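Local coordinates for protein transcriptional regulator, TetR family (Agrobacterium tumefaciens, PDB 2G7S) that probably binds operator DNA as a homodimer and regulates transcription, with ligand control of DNA binding likely, as in other TetR-family regulators, at residues 7-12 with 38-43; 18-23 with 32-37; 69-74 with 86-91; 162-167 with 182-187. All blocks are in the same frame, centred on the assembly; numbering follows the deposited sequence.

Contact 1: residues 7-12 with 38-43; sequences QSKADD and VGIRNA
Val38 straddles the end of the 7-12 segment with its two methyl groups. Its CG2 lies 3.6 Å from the carbonyl oxygen Asp12 O, while its CG1 reaches the side chain of the same residue, 3.8 Å from Asp12 CB. The branch splits this way because CG1 stands anti to the backbone N of Val38 (chi1 175°), which leaves CG2 beside that N and directed at the Asp12 peptide. Asp12 therefore offers mainly its methylene and backbone carbonyl to the valine.

One helical turn earlier, Lys9 makes the second half of the contact with the aliphatic part of its chain. The chain bends at chi2 (-48°) and then runs extended through its last two torsions, so that Lys9 CD passes 4.0 Å from Ile40 CG2 in one of two modelled conformers of Ile40. The two lie alongside each other with their ends running opposite ways. Beyond this touch the ammonium group turns to water: Lys9 NZ donates to a water at 2.8 Å, and that water donates in turn to Val38 O, also at 2.8 Å. A carbonyl at the end of helix 31-38 is thus tied to the first helix through solvent. Gly39 then leaves helical geometry with positive phi, and Arg41 takes the N-cap position of helix 42-48, whose His48 is touched by Lys9.

This places the contact where the first helix of the probable DNA-binding domain meets the turn between helix 31-38 and helix 42-48, the helix-turn-helix characteristic of TetR-family regulators, in which the second of these helices is normally the recognition helix.

Contact 2: residues 18-23 with 32-37; sequences RTLIIR and ADISQV
Leu20 carries this contact with a single methyl: its CD1 lies 3.9 Å from Asp33 CB and 4.3 Å from Ile34 CG1. The leucine has CG anti to its own carbonyl carbon (chi1 -58°), and with chi2 extended (177°) CD1 is the branch that reaches across. It meets the Asp33 side chain at a slant, at the methylene. No direct hydrogen bond joins the two segments.

At the polar margin a water tentatively links the two sides. It donates to Asp33 OD2 at 2.8 Å and receives a weak, long bond at 3.4 Å from Arg23 NH2 in one of two modelled conformers, lying at the edge of the guanidinium group and in its plane. The charges stay apart, with Arg23 NH2 5.8 Å from Asp33 OD2, so any attraction is probably modest. Asp33 OD2 is also held by the backbone N of Ser30, just before helix 31-38, which helps fix the carboxylate.

Farther out, Phe29 packs against Leu20 and Ile21, Cys16 of helix 6-24 packs against Ile34, and Leu55 of helix 52-77 touches the same isoleucine. Arg18, on another side of helix 6-24, forms a salt bridge with Glu66, and Arg23 packs on Val115 of the second subunit. Helix 31-38 thus rests on the C-terminal half of helix 6-24, with three helices meeting at Ile34 and helix 105-110 meeting helix 6-24 through Ile21 and Ile22.

Contact 3: residues 69-74 with 86-91; sequences AGIAEL and RAYIGY
Segments 69-74 and 86-91 are helical and run roughly antiparallel, their axes 10.4 Å apart at closest approach and inclined at 140°, with Ile71 nearest Tyr88 and Leu74 nearest Ala87. Leu74 fills the step between two successive residues of the partner helix with its forked end: CD1 approaches the backbone, 3.7 Å from Tyr88 N, and also touches Tyr88 CB, while CD2 meets Ala87 CB at 3.9 Å. The fork is presented by a CG set anti to the leucine's carbonyl carbon (chi1 -66°). This packing joins the end of helix 52-77, the long helix that follows the DNA-binding helices, to helix 81-98 at the start of the all-helical C-terminal domain of the TetR fold. A turn before Leu74, Ile71 runs beside the Tyr88 side chain in the same direction, its CG2 4.0 Å from Tyr88 CD1, an oblique approach to the ring. Helix 118-144 covers this side, with Trp134 against Ile71 and Leu131 against Tyr88. The tyrosine ring is further enclosed by Phe161 and Val165 of helix 154-173, and Trp92 meets it edge-to-face.

Contact 4: residues 162-167 with 182-187; sequences MATVHG and GAITRP
Thr164 and Ile184 meet methyl to methyl in the tight part of this contact, Thr164 CG2 lying 3.7 Å from Ile184 CG2. The threonine methyl also sits 3.8 Å from Ile184 O, so it packs on backbone as well as side chain. A chi1 of -57° puts OG1 beside the backbone N and leaves CG2 anti to it, turned to the partner helix, while Thr164 OG1 bonds back to Ile160 O within its own helix. Next to this pair, Thr185 presents its CG2 to Val165, 4.0 Å from both Val165 CA and Val165 CG2. Its hydroxyl is likewise occupied close to home, by Phe181 O, so that methyl groups, not hydroxyls, face the partner helix, with backbone carbonyls beside them.

The two helices are nearly antiparallel (171°), with segment axes 9.1 Å apart. They belong to the C-terminal domain, where in TetR-family proteins the last two helices commonly build the dimer's four-helix bundle; here Ala163 packs on Ile184 of the second subunit, Ile184 on Ala163 of that subunit, and His166 on its Leu170.

The far side of segment 182-187, on helix 180-192, is looser: its outer face, with Ala183 and Pro187, is turned to solvent, and the helix is kinked at Pro187, whose N has no bond to the preceding turn. Arg186, only partly exposed, turns instead to helix 81-98, where its NH2 forms a salt bridge with Glu93. On helix 154-173, by contrast, Met162, a selenomethionine, is buried against Phe128 and Leu131 of helix 118-144.

Overall arrangement
Along the chain, contact 2 falls within the span bridged by contact 1; contacts 3 and 4 follow in series. Contacts 1 and 2 share helix 6-24, lie with centres about 12 Å apart and touch through Ser35 and Ile40, forming one N-terminal unit, the probable DNA-binding domain. Contacts 3 and 4, centres about 15 Å apart, touch where Ile89 meets Thr185 and Arg186 and Tyr88 meets Val165, within the C-terminal part. The centres of contacts 1 and 4 are about 37 Å apart, on opposite sides of the chain's centre. Helix 52-77 runs between the two regions, a probable route for coupling between the dimerising and presumably ligand-binding part and the DNA-binding part.

Contact 1: residues 7-12 with 38-43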
loop_
_atom_site.group_PDB
_atom_site.type_symbol
_atom_site.label_atom_id
_atom_site.label_comp_id
_atom_site.label_asym_id
_atom_site.label_seq_id
_atom_site.Cartn_x
_atom_site.Cartn_y
_atom_site.Cartn_z
ATOM N N GLN A 7 3.337 6.136 33.655
ATOM C CA GLN A 7 2.964 5.065 32.718
ATOM C C GLN A 7 1.716 5.377 31.904
ATOM O O GLN A 7 1.634 5.059 30.715
ATOM C CB GLN A 7 2.673 3.772 33.518
ATOM C CG GLN A 7 2.125 2.660 32.650
ATOM C CD GLN A 7 3.144 2.234 31.652
ATOM O OE1 GLN A 7 4.167 1.594 32.036
ATOM N NE2 GLN A 7 2.931 2.601 30.353
ATOM N N SER A 8 0.724 5.960 32.544
ATOM C CA SER A 8 -0.531 6.262 31.887
ATOM C C SER A 8 -0.328 7.324 30.839
ATOM O O SER A 8 -0.970 7.282 29.800
ATOM C CB SER A 8 -1.633 6.666 32.889
ATOM O OG SER A 8 -1.440 8.005 33.353
ATOM N N LYS A 9 0.577 8.257 31.074
ATOM C CA LYS A 9 0.834 9.338 30.115
ATOM C C LYS A 9 1.560 8.710 28.923
ATOM O O LYS A 9 1.242 9.024 27.771
ATOM C CB LYS A 9 1.649 10.431 30.791
ATOM C CG LYS A 9 0.770 11.312 31.718
ATOM C CD LYS A 9 -0.584 11.805 31.054
ATOM C CE LYS A 9 -1.464 12.672 32.003
ATOM N NZ LYS A 9 -2.807 13.105 31.466
ATOM N N ALA A 10 2.511 7.798 29.186
ATOM C CA ALA A 10 3.221 7.117 28.080
ATOM C C ALA A 10 2.201 6.331 27.229
ATOM O O ALA A 10 2.227 6.366 25.961
ATOM C CB ALA A 10 4.335 6.204 28.612
ATOM N N ASP A 11 1.301 5.614 27.883
ATOM C CA ASP A 11 0.246 4.867 27.141
ATOM C C ASP A 11 -0.628 5.829 26.344
ATOM O O ASP A 11 -0.963 5.509 25.173
ATOM C CB ASP A 11 -0.670 4.097 28.078
ATOM C CG ASP A 11 0.030 2.916 28.772
ATOM O OD1 ASP A 11 1.074 2.451 28.268
ATOM O OD2 ASP A 11 -0.530 2.461 29.824
ATOM N N ASP A 12 -0.991 6.977 26.919
ATOM C CA ASP A 12 -1.815 7.892 26.175
ATOM C C ASP A 12 -1.104 8.406 24.920
ATOM O O ASP A 12 -1.733 8.589 23.874
ATOM C CB ASP A 12 -2.204 9.096 27.029
ATOM C CG ASP A 12 -3.187 8.780 28.092
ATOM O OD1 ASP A 12 -3.745 7.663 28.116
ATOM O OD2 ASP A 12 -3.337 9.706 28.931
ATOM N N VAL A 38 -3.643 14.817 23.700
ATOM C CA VAL A 38 -3.419 14.204 24.991
ATOM C C VAL A 38 -3.298 15.218 26.107
ATOM O O VAL A 38 -3.448 14.821 27.269
ATOM C CB VAL A 38 -2.098 13.354 24.989
ATOM C CG1 VAL A 38 -1.754 12.801 26.326
ATOM C CG2 VAL A 38 -2.231 12.188 23.922
ATOM N N GLY A 39 -2.931 16.458 25.803
ATOM C CA GLY A 39 -2.951 17.514 26.837
ATOM C C GLY A 39 -1.638 17.701 27.556
ATOM O O GLY A 39 -1.567 18.529 28.452
ATOM N N ILE A 40 -0.613 16.919 27.216
ATOM C CA ILE A 40 0.693 17.174 27.830
ATOM C C ILE A 40 1.426 18.159 26.965
ATOM O O ILE A 40 1.125 18.301 25.788
ATOM C CB ILE A 40 1.514 15.904 28.164
ATOM C CG1 ILE A 40 2.125 15.248 26.912
ATOM C CG2 ILE A 40 0.714 15.005 29.099
ATOM C CD1 ILE A 40 1.264 14.955 25.831
ATOM N N ARG A 41 2.408 18.832 27.548
ATOM C CA ARG A 41 3.234 19.741 26.794
ATOM C C ARG A 41 4.329 19.010 26.043
ATOM O O ARG A 41 4.713 17.862 26.330
ATOM C CB ARG A 41 3.836 20.818 27.684
ATOM C CG ARG A 41 4.512 20.414 28.922
ATOM C CD ARG A 41 4.634 21.746 29.869
ATOM N NE ARG A 41 5.524 21.428 30.964
ATOM C CZ ARG A 41 5.162 21.244 32.231
ATOM N NH1 ARG A 41 3.919 21.462 32.641
ATOM N NH2 ARG A 41 6.084 20.896 33.120
ATOM N N ASN A 42 4.896 19.722 25.087
ATOM C CA ASN A 42 5.953 19.154 24.274
ATOM C C ASN A 42 7.104 18.526 25.081
ATOM O O ASN A 42 7.507 17.376 24.834
ATOM C CB ASN A 42 6.560 20.264 23.438
ATOM C CG ASN A 42 7.576 19.737 22.512
ATOM O OD1 ASN A 42 8.800 19.673 22.831
ATOM N ND2 ASN A 42 7.101 19.267 21.386
ATOM N N ALA A 43 7.644 19.234 26.068
ATOM C CA ALA A 43 8.765 18.708 26.850
ATOM C C ALA A 43 8.424 17.403 27.544
ATOM O O ALA A 43 9.265 16.544 27.705
ATOM C CB ALA A 43 9.228 19.736 27.898
HETATM O O HOH W 1 -3.310 15.418 29.952
#

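Contact 2: residues 18-23 with 32-37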
loop_
_atom_site.group_PDB
_atom_site.type_symbol
_atom_site.label_atom_id
_atom_site.label_comp_id
_atom_site.label_asym_id
_atom_site.label_seq_id
_atom_site.Cartn_x
_atom_site.Cartn_y
_atom_site.Cartn_z
ATOM N N ARG A 18 -0.580 6.184 17.598
ATOM C CA ARG A 18 -1.029 5.054 16.719
ATOM C C ARG A 18 -2.210 5.554 15.856
ATOM O O ARG A 18 -2.255 5.297 14.638
ATOM C CB ARG A 18 -1.435 3.863 17.549
ATOM C CG ARG A 18 -1.614 2.712 16.541
ATOM C CD ARG A 18 -2.061 1.397 16.912
ATOM N NE ARG A 18 -1.397 0.869 18.064
ATOM C CZ ARG A 18 -1.702 -0.345 18.573
ATOM N NH1 ARG A 18 -2.641 -1.080 17.964
ATOM N NH2 ARG A 18 -1.093 -0.766 19.694
ATOM N N THR A 19 -3.187 6.229 16.460
ATOM C CA THR A 19 -4.318 6.676 15.665
ATOM C C THR A 19 -3.870 7.667 14.598
ATOM O O THR A 19 -4.293 7.581 13.446
ATOM C CB THR A 19 -5.340 7.319 16.626
ATOM O OG1 THR A 19 -5.746 6.309 17.545
ATOM C CG2 THR A 19 -6.531 7.871 15.894
ATOM N N LEU A 20 -2.946 8.567 14.950
ATOM C CA LEU A 20 -2.491 9.563 13.963
ATOM C C LEU A 20 -1.705 8.896 12.818
ATOM O O LEU A 20 -1.820 9.291 11.660
ATOM C CB LEU A 20 -1.625 10.700 14.603
ATOM C CG LEU A 20 -2.377 11.471 15.743
ATOM C CD1 LEU A 20 -1.403 12.476 16.321
ATOM C CD2 LEU A 20 -3.628 12.160 15.136
ATOM N N ILE A 21 -0.839 7.925 13.163
ATOM C CA ILE A 21 -0.005 7.324 12.155
ATOM C C ILE A 21 -0.853 6.515 11.137
ATOM O O ILE A 21 -0.476 6.421 9.931
ATOM C CB ILE A 21 1.113 6.507 12.796
ATOM C CG1 ILE A 21 2.413 6.607 12.077
ATOM C CG2 ILE A 21 0.620 5.190 13.308
ATOM C CD1 ILE A 21 3.632 6.070 12.852
ATOM N N ILE A 22 -1.978 5.949 11.597
ATOM C CA ILE A 22 -2.850 5.233 10.674
ATOM C C ILE A 22 -3.541 6.146 9.677
ATOM O O ILE A 22 -3.983 5.703 8.586
ATOM C CB ILE A 22 -3.801 4.320 11.512
ATOM C CG1 ILE A 22 -3.000 3.202 12.139
ATOM C CG2 ILE A 22 -4.910 3.724 10.635
ATOM C CD1 ILE A 22 -3.806 2.522 13.260
ATOM N N ARG A 23 -3.635 7.432 9.992
ATOM C CA ARG A 23 -4.205 8.358 9.028
ATOM C C ARG A 23 -3.276 8.735 7.894
ATOM O O ARG A 23 -3.710 8.983 6.770
ATOM C CB ARG A 23 -4.699 9.633 9.709
ATOM C CG ARG A 23 -5.965 9.400 10.564
ATOM C CD ARG A 23 -6.043 10.383 11.692
ATOM N NE ARG A 23 -5.709 11.775 11.379
ATOM C CZ ARG A 23 -4.550 12.344 11.716
ATOM N NH1 ARG A 23 -3.623 11.614 12.274
ATOM N NH2 ARG A 23 -4.313 13.628 11.490
ATOM N N ALA A 32 3.339 18.405 18.373
ATOM C CA ALA A 32 2.239 19.379 18.659
ATOM C C ALA A 32 0.825 18.742 18.558
ATOM O O ALA A 32 -0.138 19.076 19.295
ATOM C CB ALA A 32 2.316 20.597 17.764
ATOM N N ASP A 33 0.671 17.811 17.606
ATOM C CA ASP A 33 -0.619 17.175 17.422
ATOM C C ASP A 33 -0.879 16.280 18.625
ATOM O O ASP A 33 -2.029 16.205 19.119
ATOM C CB ASP A 33 -0.560 16.271 16.155
ATOM C CG ASP A 33 -0.473 17.058 14.856
ATOM O OD1 ASP A 33 -0.927 18.252 14.816
ATOM O OD2 ASP A 33 0.080 16.508 13.893
ATOM N N ILE A 34 0.157 15.578 19.085
ATOM C CA ILE A 34 -0.017 14.734 20.284
ATOM C C ILE A 34 -0.397 15.616 21.496
ATOM O O ILE A 34 -1.308 15.260 22.254
ATOM C CB ILE A 34 1.271 13.956 20.609
ATOM C CG1 ILE A 34 1.519 12.927 19.465
ATOM C CG2 ILE A 34 1.093 13.205 21.919
ATOM C CD1 ILE A 34 2.872 12.236 19.544
ATOM N N SER A 35 0.252 16.768 21.642
ATOM C CA SER A 35 -0.158 17.677 22.743
ATOM C C SER A 35 -1.602 18.125 22.635
ATOM O O SER A 35 -2.313 18.218 23.654
ATOM C CB SER A 35 0.734 18.904 22.746
ATOM O OG SER A 35 2.043 18.553 23.077
ATOM N N GLN A 36 -2.046 18.401 21.415
ATOM C CA GLN A 36 -3.419 18.788 21.200
ATOM C C GLN A 36 -4.490 17.744 21.623
ATOM O O GLN A 36 -5.614 18.080 22.088
ATOM C CB GLN A 36 -3.561 19.138 19.729
ATOM C CG GLN A 36 -4.885 19.636 19.393
ATOM C CD GLN A 36 -4.887 20.547 18.162
ATOM O OE1 GLN A 36 -5.798 21.312 18.029
ATOM N NE2 GLN A 36 -3.899 20.399 17.214
ATOM N N VAL A 37 -4.148 16.471 21.465
ATOM C CA VAL A 37 -5.053 15.384 21.807
ATOM C C VAL A 37 -4.900 14.958 23.259
ATOM O O VAL A 37 -5.918 14.722 23.959
ATOM C CB VAL A 37 -4.769 14.168 20.894
ATOM C CG1 VAL A 37 -5.639 12.978 21.347
ATOM C CG2 VAL A 37 -5.056 14.507 19.385
HETATM O O HOH W 2 -1.940 15.928 12.060
#

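Contact 3: residues 69-74 with 86-91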
loop_
_atom_site.group_PDB
_atom_site.type_symbol
_atom_site.label_atom_id
_atom_site.label_comp_id
_atom_site.label_asym_id
_atom_site.label_seq_id
_atom_site.Cartn_x
_atom_site.Cartn_y
_atom_site.Cartn_z
ATOM N N ALA A 69 -0.836 -11.522 18.957
ATOM C CA ALA A 69 -1.737 -12.097 19.955
ATOM C C ALA A 69 -3.108 -12.348 19.335
ATOM O O ALA A 69 -3.766 -13.379 19.607
ATOM C CB ALA A 69 -1.887 -11.117 21.160
ATOM N N GLY A 70 -3.568 -11.482 18.449
ATOM C CA GLY A 70 -4.909 -11.673 17.830
ATOM C C GLY A 70 -4.953 -12.819 16.836
ATOM O O GLY A 70 -5.896 -13.621 16.881
ATOM N N ILE A 71 -3.934 -12.995 15.978
ATOM C CA ILE A 71 -3.941 -14.137 15.073
ATOM C C ILE A 71 -3.661 -15.443 15.811
ATOM O O ILE A 71 -4.137 -16.525 15.380
ATOM C CB ILE A 71 -2.984 -13.936 13.845
ATOM C CG1 ILE A 71 -1.491 -13.866 14.198
ATOM C CG2 ILE A 71 -3.462 -12.708 13.049
ATOM C CD1 ILE A 71 -0.579 -13.439 13.012
ATOM N N ALA A 72 -2.897 -15.375 16.913
ATOM C CA ALA A 72 -2.747 -16.539 17.765
ATOM C C ALA A 72 -4.061 -16.995 18.384
ATOM O O ALA A 72 -4.311 -18.234 18.504
ATOM C CB ALA A 72 -1.778 -16.276 18.872
ATOM N N GLU A 73 -4.892 -16.046 18.808
ATOM C CA GLU A 73 -6.203 -16.357 19.394
ATOM C C GLU A 73 -7.068 -16.993 18.327
ATOM O O GLU A 73 -7.837 -17.966 18.643
ATOM C CB GLU A 73 -6.820 -15.092 20.030
ATOM C CG GLU A 73 -8.238 -15.313 20.539
ATOM C CD GLU A 73 -8.335 -15.186 22.027
ATOM O OE1 GLU A 73 -8.719 -14.070 22.484
ATOM O OE2 GLU A 73 -8.028 -16.181 22.743
ATOM N N LEU A 74 -6.985 -16.538 17.072
ATOM C CA LEU A 74 -7.727 -17.204 15.978
ATOM C C LEU A 74 -7.301 -18.609 15.827
ATOM O O LEU A 74 -8.162 -19.560 15.752
ATOM C CB LEU A 74 -7.441 -16.576 14.606
ATOM C CG LEU A 74 -7.953 -15.151 14.479
ATOM C CD1 LEU A 74 -7.708 -14.561 13.070
ATOM C CD2 LEU A 74 -9.471 -15.020 14.886
ATOM N N ARG A 86 -10.354 -17.309 7.010
ATOM C CA ARG A 86 -11.603 -16.558 6.825
ATOM C C ARG A 86 -11.811 -15.613 8.030
ATOM O O ARG A 86 -12.301 -14.450 7.883
ATOM C CB ARG A 86 -12.803 -17.534 6.798
ATOM C CG ARG A 86 -14.127 -16.850 6.282
ATOM C CD ARG A 86 -15.389 -17.763 6.467
ATOM N NE ARG A 86 -15.102 -19.109 5.984
ATOM C CZ ARG A 86 -15.084 -19.443 4.702
ATOM N NH1 ARG A 86 -15.425 -18.522 3.776
ATOM N NH2 ARG A 86 -14.735 -20.695 4.310
ATOM N N ALA A 87 -11.455 -16.072 9.239
ATOM C CA ALA A 87 -11.640 -15.215 10.417
ATOM C C ALA A 87 -10.666 -14.038 10.403
ATOM O O ALA A 87 -10.998 -12.944 10.879
ATOM C CB ALA A 87 -11.440 -16.029 11.729
ATOM N N TYR A 88 -9.478 -14.240 9.860
ATOM C CA TYR A 88 -8.507 -13.120 9.717
ATOM C C TYR A 88 -9.069 -12.054 8.757
ATOM O O TYR A 88 -8.990 -10.835 9.060
ATOM C CB TYR A 88 -7.170 -13.749 9.246
ATOM C CG TYR A 88 -6.160 -12.734 8.804
ATOM C CD1 TYR A 88 -5.461 -11.962 9.693
ATOM C CD2 TYR A 88 -5.899 -12.552 7.472
ATOM C CE1 TYR A 88 -4.497 -10.989 9.222
ATOM C CE2 TYR A 88 -4.977 -11.623 7.026
ATOM C CZ TYR A 88 -4.295 -10.858 7.872
ATOM O OH TYR A 88 -3.348 -9.948 7.412
ATOM N N ILE A 89 -9.633 -12.476 7.629
ATOM C CA ILE A 89 -10.283 -11.549 6.725
ATOM C C ILE A 89 -11.392 -10.787 7.452
ATOM O O ILE A 89 -11.574 -9.574 7.254
ATOM C CB ILE A 89 -10.814 -12.270 5.473
ATOM C CG1 ILE A 89 -9.618 -12.725 4.627
ATOM C CG2 ILE A 89 -11.814 -11.390 4.632
ATOM C CD1 ILE A 89 -10.030 -13.473 3.396
ATOM N N GLY A 90 -12.170 -11.520 8.250
ATOM C CA GLY A 90 -13.273 -10.875 9.005
ATOM C C GLY A 90 -12.782 -9.862 10.017
ATOM O O GLY A 90 -13.428 -8.796 10.229
ATOM N N TYR A 91 -11.638 -10.153 10.624
ATOM C CA TYR A 91 -11.053 -9.221 11.597
ATOM C C TYR A 91 -10.765 -7.901 10.883
ATOM O O TYR A 91 -11.131 -6.832 11.375
ATOM C CB TYR A 91 -9.752 -9.829 12.125
ATOM C CG TYR A 91 -8.830 -8.790 12.727
ATOM C CD1 TYR A 91 -9.120 -8.180 13.974
ATOM C CD2 TYR A 91 -7.722 -8.356 12.018
ATOM C CE1 TYR A 91 -8.237 -7.202 14.480
ATOM C CE2 TYR A 91 -6.876 -7.397 12.530
ATOM C CZ TYR A 91 -7.129 -6.847 13.731
ATOM O OH TYR A 91 -6.184 -5.836 14.150
#

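Contact 4: residues 162-167 with 182-187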
loop_
_atom_site.group_PDB
_atom_site.type_symbol
_atom_site.label_atom_id
_atom_site.label_comp_id
_atom_site.label_asym_id
_atom_site.label_seq_id
_atom_site.Cartn_x
_atom_site.Cartn_y
_atom_site.Cartn_z
HETATM N N MSE A 162 -0.937 -12.100 1.607
HETATM C CA MSE A 162 -0.594 -10.893 2.379
HETATM C C MSE A 162 -0.610 -9.683 1.468
HETATM O O MSE A 162 -1.142 -8.603 1.857
HETATM C CB MSE A 162 0.832 -11.083 2.992
HETATM C CG MSE A 162 1.219 -9.832 3.811
HETATM SE SE MSE A 162 2.774 -10.137 4.931
HETATM C CE MSE A 162 4.093 -10.293 3.497
ATOM N N ALA A 163 -0.064 -9.772 0.249
ATOM C CA ALA A 163 -0.043 -8.645 -0.667
ATOM C C ALA A 163 -1.487 -8.263 -1.048
ATOM O O ALA A 163 -1.822 -7.082 -1.235
ATOM C CB ALA A 163 0.765 -8.971 -1.902
ATOM N N THR A 164 -2.340 -9.270 -1.237
ATOM C CA THR A 164 -3.757 -8.997 -1.594
ATOM C C THR A 164 -4.440 -8.259 -0.460
ATOM O O THR A 164 -5.193 -7.305 -0.723
ATOM C CB THR A 164 -4.475 -10.322 -1.909
ATOM O OG1 THR A 164 -3.727 -10.994 -2.989
ATOM C CG2 THR A 164 -5.859 -10.040 -2.400
ATOM N N VAL A 165 -4.205 -8.658 0.789
ATOM C CA VAL A 165 -4.773 -7.970 1.959
ATOM C C VAL A 165 -4.292 -6.510 1.976
ATOM O O VAL A 165 -5.117 -5.601 2.196
ATOM C CB VAL A 165 -4.378 -8.753 3.249
ATOM C CG1 VAL A 165 -4.544 -7.958 4.483
ATOM C CG2 VAL A 165 -5.183 -10.092 3.340
ATOM N N HIS A 166 -2.967 -6.312 1.833
ATOM C CA HIS A 166 -2.478 -4.941 1.917
ATOM C C HIS A 166 -2.995 -4.104 0.725
ATOM O O HIS A 166 -3.338 -2.906 0.906
ATOM C CB HIS A 166 -0.983 -4.962 1.918
ATOM C CG HIS A 166 -0.432 -5.542 3.172
ATOM N ND1 HIS A 166 0.851 -6.052 3.242
ATOM C CD2 HIS A 166 -0.963 -5.669 4.415
ATOM C CE1 HIS A 166 1.086 -6.477 4.497
ATOM N NE2 HIS A 166 -0.008 -6.265 5.231
ATOM N N GLY A 167 -3.106 -4.719 -0.458
ATOM C CA GLY A 167 -3.602 -3.973 -1.588
ATOM C C GLY A 167 -5.097 -3.710 -1.411
ATOM O O GLY A 167 -5.612 -2.694 -1.946
ATOM N N GLY A 182 -13.463 -7.246 1.315
ATOM C CA GLY A 182 -13.870 -8.621 1.119
ATOM C C GLY A 182 -13.963 -9.022 -0.351
ATOM O O GLY A 182 -13.651 -10.150 -0.750
ATOM N N ALA A 183 -14.416 -8.077 -1.191
ATOM C CA ALA A 183 -14.571 -8.403 -2.608
ATOM C C ALA A 183 -13.236 -8.741 -3.251
ATOM O O ALA A 183 -13.181 -9.486 -4.269
ATOM C CB ALA A 183 -15.170 -7.217 -3.346
ATOM N N ILE A 184 -12.149 -8.201 -2.701
ATOM C CA ILE A 184 -10.839 -8.486 -3.271
ATOM C C ILE A 184 -10.211 -9.725 -2.612
ATOM O O ILE A 184 -9.538 -10.514 -3.353
ATOM C CB ILE A 184 -9.916 -7.263 -3.104
ATOM C CG1 ILE A 184 -10.400 -6.163 -4.049
ATOM C CG2 ILE A 184 -8.438 -7.595 -3.342
ATOM C CD1 ILE A 184 -9.801 -4.812 -3.726
ATOM N N THR A 185 -10.354 -9.879 -1.290
ATOM C CA THR A 185 -9.605 -10.925 -0.612
ATOM C C THR A 185 -10.326 -12.288 -0.578
ATOM O O THR A 185 -9.652 -13.335 -0.550
ATOM C CB THR A 185 -9.307 -10.540 0.836
ATOM O OG1 THR A 185 -10.520 -10.200 1.524
ATOM C CG2 THR A 185 -8.328 -9.358 0.924
ATOM N N ARG A 186 -11.657 -12.264 -0.597
ATOM C CA ARG A 186 -12.387 -13.516 -0.358
ATOM C C ARG A 186 -12.300 -14.479 -1.564
ATOM O O ARG A 186 -12.376 -15.703 -1.383
ATOM C CB ARG A 186 -13.826 -13.220 0.107
ATOM C CG ARG A 186 -13.741 -12.659 1.559
ATOM C CD ARG A 186 -15.140 -12.198 2.001
ATOM N NE ARG A 186 -15.128 -11.750 3.393
ATOM C CZ ARG A 186 -15.090 -12.605 4.397
ATOM N NH1 ARG A 186 -15.052 -13.949 4.164
ATOM N NH2 ARG A 186 -15.080 -12.139 5.676
ATOM N N PRO A 187 -12.288 -13.981 -2.810
ATOM C CA PRO A 187 -12.228 -14.981 -3.915
ATOM C C PRO A 187 -11.040 -15.955 -3.803
ATOM O O PRO A 187 -11.184 -17.131 -4.148
ATOM C CB PRO A 187 -12.230 -14.120 -5.184
ATOM C CG PRO A 187 -13.066 -12.898 -4.758
ATOM C CD PRO A 187 -12.572 -12.623 -3.317
#